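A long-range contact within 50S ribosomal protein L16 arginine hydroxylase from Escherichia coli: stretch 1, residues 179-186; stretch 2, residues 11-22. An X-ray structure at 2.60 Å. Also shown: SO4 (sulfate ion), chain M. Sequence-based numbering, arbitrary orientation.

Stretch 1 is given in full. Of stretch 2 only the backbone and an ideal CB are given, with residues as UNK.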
# COMPACT_ATOMS: atom_id res chain seq x y z
N LEU B 179 30.48 -18.08 14.01
CA LEU B 179 29.93 -18.82 12.89
C LEU B 179 29.11 -17.88 12.00
O LEU B 179 28.04 -17.43 12.40
CB LEU B 179 29.05 -19.96 13.40
CG LEU B 179 28.23 -20.75 12.38
CD1 LEU B 179 29.13 -21.42 11.36
CD2 LEU B 179 27.35 -21.77 13.07
N TYR B 180 29.63 -17.59 10.81
CA TYR B 180 28.88 -16.78 9.85
C TYR B 180 28.01 -17.66 8.97
O TYR B 180 28.51 -18.56 8.30
CB TYR B 180 29.80 -15.95 8.95
CG TYR B 180 29.05 -15.39 7.77
CD1 TYR B 180 28.13 -14.36 7.93
CD2 TYR B 180 29.22 -15.91 6.49
CE1 TYR B 180 27.42 -13.86 6.86
CE2 TYR B 180 28.51 -15.41 5.41
CZ TYR B 180 27.62 -14.39 5.61
OH TYR B 180 26.91 -13.88 4.55
N ILE B 181 26.71 -17.41 9.01
CA ILE B 181 25.74 -18.10 8.16
C ILE B 181 24.99 -17.15 7.21
O ILE B 181 24.30 -16.24 7.67
CB ILE B 181 24.71 -18.87 9.01
CG1 ILE B 181 25.42 -19.66 10.11
CG2 ILE B 181 23.89 -19.79 8.12
CD1 ILE B 181 24.49 -20.33 11.10
N PRO B 182 25.13 -17.35 5.89
CA PRO B 182 24.31 -16.62 4.93
C PRO B 182 22.88 -17.13 4.97
O PRO B 182 22.66 -18.25 5.44
CB PRO B 182 24.95 -16.97 3.57
CG PRO B 182 26.24 -17.65 3.89
CD PRO B 182 26.06 -18.29 5.22
N PRO B 183 21.91 -16.35 4.47
CA PRO B 183 20.52 -16.80 4.46
C PRO B 183 20.30 -18.01 3.56
O PRO B 183 20.91 -18.11 2.50
CB PRO B 183 19.76 -15.59 3.89
CG PRO B 183 20.79 -14.81 3.14
CD PRO B 183 22.05 -14.99 3.93
N GLY B 184 19.43 -18.93 3.98
CA GLY B 184 19.11 -20.09 3.18
C GLY B 184 19.79 -21.37 3.65
O GLY B 184 19.45 -22.46 3.17
N PHE B 185 20.73 -21.24 4.57
CA PHE B 185 21.45 -22.41 5.08
C PHE B 185 20.84 -22.88 6.40
O PHE B 185 20.86 -22.15 7.39
CB PHE B 185 22.93 -22.09 5.27
CG PHE B 185 23.69 -21.93 3.98
CD1 PHE B 185 23.64 -20.73 3.29
CD2 PHE B 185 24.44 -22.97 3.47
CE1 PHE B 185 24.33 -20.57 2.11
CE2 PHE B 185 25.14 -22.82 2.28
CZ PHE B 185 25.08 -21.62 1.60
N PRO B 186 20.30 -24.11 6.41
CA PRO B 186 19.72 -24.65 7.64
C PRO B 186 20.80 -24.85 8.69
O PRO B 186 21.89 -25.34 8.38
CB PRO B 186 19.15 -26.00 7.20
CG PRO B 186 19.94 -26.36 5.99
CD PRO B 186 20.24 -25.07 5.30
N UNK B 11 39.06 -10.78 2.24
CA UNK B 11 38.90 -12.19 1.91
C UNK B 11 37.49 -12.69 2.23
O UNK B 11 36.91 -13.46 1.47
CB UNK B 11 39.94 -13.03 2.67
N UNK B 12 36.96 -12.24 3.36
CA UNK B 12 35.64 -12.67 3.81
C UNK B 12 34.55 -12.14 2.89
O UNK B 12 33.70 -12.89 2.42
CB UNK B 12 35.39 -12.21 5.25
N UNK B 13 34.58 -10.83 2.65
CA UNK B 13 33.64 -10.17 1.77
C UNK B 13 33.69 -10.78 0.38
O UNK B 13 32.66 -10.92 -0.28
CB UNK B 13 33.93 -8.67 1.71
N UNK B 14 34.89 -11.11 -0.08
CA UNK B 14 35.05 -11.67 -1.41
C UNK B 14 34.52 -13.11 -1.52
O UNK B 14 33.66 -13.40 -2.35
CB UNK B 14 36.53 -11.63 -1.80
N UNK B 15 35.04 -14.00 -0.68
CA UNK B 15 34.70 -15.43 -0.75
C UNK B 15 33.42 -15.88 -0.04
O UNK B 15 32.75 -16.82 -0.48
CB UNK B 15 35.87 -16.23 -0.17
N UNK B 16 33.10 -15.23 1.07
CA UNK B 16 32.09 -15.74 2.01
C UNK B 16 30.75 -15.02 2.03
O UNK B 16 29.70 -15.64 1.83
CB UNK B 16 32.67 -15.69 3.43
N UNK B 17 30.77 -13.72 2.34
CA UNK B 17 29.56 -12.95 2.59
C UNK B 17 28.50 -13.14 1.51
O UNK B 17 28.76 -13.00 0.32
CB UNK B 17 29.91 -11.47 2.71
N UNK B 18 27.29 -13.47 1.97
CA UNK B 18 26.14 -13.77 1.11
C UNK B 18 26.39 -14.93 0.15
O UNK B 18 25.73 -15.05 -0.88
CB UNK B 18 25.76 -12.52 0.31
N UNK B 19 27.35 -15.79 0.49
CA UNK B 19 27.68 -16.94 -0.35
C UNK B 19 27.74 -18.25 0.42
O UNK B 19 26.89 -19.12 0.25
CB UNK B 19 29.02 -16.70 -1.05
N UNK B 20 28.76 -18.37 1.28
CA UNK B 20 29.02 -19.61 2.01
C UNK B 20 29.24 -19.33 3.48
O UNK B 20 29.79 -18.29 3.85
CB UNK B 20 30.23 -20.34 1.43
N UNK B 21 28.80 -20.26 4.35
CA UNK B 21 29.05 -20.13 5.78
C UNK B 21 30.48 -20.47 6.18
O UNK B 21 31.14 -21.25 5.49
CB UNK B 21 28.08 -21.03 6.55
N UNK B 22 30.95 -19.89 7.28
CA UNK B 22 32.26 -20.25 7.81
C UNK B 22 32.26 -20.30 9.33
O UNK B 22 31.42 -19.68 9.98
CB UNK B 22 33.32 -19.26 7.32
S SO4 M . 37.24 -21.53 3.91
O1 SO4 M . 37.85 -20.48 4.74
O2 SO4 M . 37.71 -21.40 2.54
O3 SO4 M . 37.61 -22.84 4.43
O4 SO4 M . 35.79 -21.41 3.94

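Positions 11, 13 and 14 lie on a helix with nothing of stretch 1 within 5.5 Å of their ideal CB, so stretch 1 sets no preference; helix-compatible polar or apolar residues would all do. They are Asp11, Leu13 and Glu14. Position 15 is equally free of stretch 1, but SO4 O2 lies 6.1 Å from its ideal CB, so a long basic side chain would suit it. Arg15 NH1 donates to SO4 O2 (2.8 Å), and its NE makes a very short hydrogen bond to Asp11 OD1 (2.5 Å), part of a salt bridge between residues four apart, about one helical turn.

Position 12 is also helical, and its CA-to-CB bond points sideways. Nothing of stretch 1 lies within 5.5 Å of the ideal CB, but the Tyr180 ring is in range of a long side chain; an aromatic residue, leucine or methionine could reach it. The residue is Phe12, with chi1 at t. Its CZ comes 3.5 Å from Tyr180 CG, over the tyrosine face, and the ring planes meet at 76°, an edge-to-face pair.

At position 16 CB points sideways, 4.6 Å from Tyr180 CE2, and many side chains would fit. SO4 O4 lies 6.5 Å from the ideal CB, so a long donor (histidine, arginine, lysine or glutamine) would be one good choice. His16 barely touches stretch 1; its NE2 donates to SO4 O4 (2.6 Å).

Position 17 directs CB away, yet the ideal CB is only 4.3 Å from Tyr180 OH. A large flat side chain could fold back along the phenol. Trp17 does: CE3 lies 3.6 Å from Tyr180 CE1, with the planes at 26° but slid apart, so the rings barely overlap.

Position 18 has phi/psi of 59/23, a left-handed conformation favouring glycine, asparagine or aspartate, though other residues can adopt it. Its backbone matters most: Gln18 N donates to Tyr180 OH at 2.6 Å and 170°, a nearly linear bond at the ring edge. The glutamine side chain starts away from stretch 1 but returns, bringing NE2 to 3.8 Å from Pro183 CG.

Position 19 points away with a free CB, which suits a polar or flexible residue. Lys19 turns back on its own stretch, where NZ donates to Trp17 O (2.8 Å).

At position 20 CB again points away, 5.3 Å from Phe185 CZ, so a long side chain could cover that ring's surroundings. Arg20 does so: NH1 sits 3.6 Å from Phe185 CZ, near the phenyl plane, while Phe185 CE2 lies over one face of the guanidinium.

Position 21 has phi of -77°, compatible with proline, and its ideal CB is tight at 3.1 Å from Tyr180 O, with Pro182 CD at 3.7 Å; a compact apolar residue is suggested. Pro21 puts CD over the Phe185 face, 3.8 Å from the ring centroid and 19° off its normal, a CH-pi contact.

Position 22 pairs antiparallel with Tyr180: its N donates to Tyr180 O (3.0 Å), and Tyr180 N to its O (2.9 Å). Both side chains share a sheet face, so a beta-branched or other apolar residue suits it. Val22 CG2 packs 4.2 Å from Tyr180 CD2, at the ring edge.

Stretch 2 (11-22) DFLERHWQKRPV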
# COMPACT_ATOMS: atom_id res chain seq x y z
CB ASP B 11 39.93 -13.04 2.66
CG ASP B 11 39.64 -14.53 2.54
OD1 ASP B 11 39.80 -15.08 1.43
OD2 ASP B 11 39.26 -15.15 3.55
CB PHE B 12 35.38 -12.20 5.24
CG PHE B 12 33.99 -12.49 5.73
CD1 PHE B 12 33.67 -13.74 6.24
CD2 PHE B 12 33.01 -11.52 5.68
CE1 PHE B 12 32.39 -14.01 6.69
CE2 PHE B 12 31.73 -11.78 6.13
CZ PHE B 12 31.42 -13.03 6.63
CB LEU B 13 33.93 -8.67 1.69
CG LEU B 13 33.72 -7.87 2.97
CD1 LEU B 13 34.04 -6.40 2.76
CD2 LEU B 13 32.30 -8.04 3.47
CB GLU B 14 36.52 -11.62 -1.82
CG GLU B 14 36.77 -11.41 -3.31
CD GLU B 14 37.03 -12.71 -4.05
OE1 GLU B 14 36.09 -13.52 -4.18
OE2 GLU B 14 38.17 -12.92 -4.50
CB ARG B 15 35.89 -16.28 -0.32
CG ARG B 15 37.10 -16.10 -1.22
CD ARG B 15 38.19 -17.13 -0.96
NE ARG B 15 38.69 -17.07 0.41
CZ ARG B 15 38.43 -17.97 1.35
NH1 ARG B 15 37.67 -19.02 1.06
NH2 ARG B 15 38.93 -17.83 2.57
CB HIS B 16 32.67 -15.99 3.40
CG HIS B 16 33.54 -17.21 3.46
ND1 HIS B 16 34.89 -17.15 3.75
CD2 HIS B 16 33.25 -18.52 3.25
CE1 HIS B 16 35.39 -18.37 3.72
NE2 HIS B 16 34.42 -19.22 3.42
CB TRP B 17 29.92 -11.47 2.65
CG TRP B 17 28.74 -10.56 2.69
CD1 TRP B 17 28.23 -9.84 1.66
CD2 TRP B 17 27.92 -10.29 3.83
NE1 TRP B 17 27.13 -9.12 2.08
CE2 TRP B 17 26.92 -9.38 3.41
CE3 TRP B 17 27.93 -10.72 5.16
CZ2 TRP B 17 25.95 -8.90 4.28
CZ3 TRP B 17 26.96 -10.24 6.02
CH2 TRP B 17 25.98 -9.34 5.57
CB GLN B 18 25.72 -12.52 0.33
CG GLN B 18 24.94 -11.51 1.14
CD GLN B 18 23.44 -11.68 1.00
OE1 GLN B 18 22.93 -11.85 -0.11
NE2 GLN B 18 22.73 -11.65 2.12
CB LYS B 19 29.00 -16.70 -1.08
CG LYS B 19 29.04 -15.40 -1.86
CD LYS B 19 30.40 -15.17 -2.50
CE LYS B 19 30.55 -13.72 -2.94
NZ LYS B 19 30.63 -12.81 -1.76
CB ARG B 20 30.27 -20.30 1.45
CG ARG B 20 30.25 -20.52 -0.06
CD ARG B 20 29.10 -21.42 -0.47
NE ARG B 20 29.24 -22.77 0.06
CZ ARG B 20 28.30 -23.71 -0.04
NH1 ARG B 20 27.15 -23.44 -0.64
NH2 ARG B 20 28.50 -24.91 0.47
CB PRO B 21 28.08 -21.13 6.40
CG PRO B 21 27.91 -22.17 5.35
CD PRO B 21 27.96 -21.43 4.04
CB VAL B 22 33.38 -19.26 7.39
CG1 VAL B 22 34.47 -19.99 6.62
CG2 VAL B 22 32.82 -18.10 6.60
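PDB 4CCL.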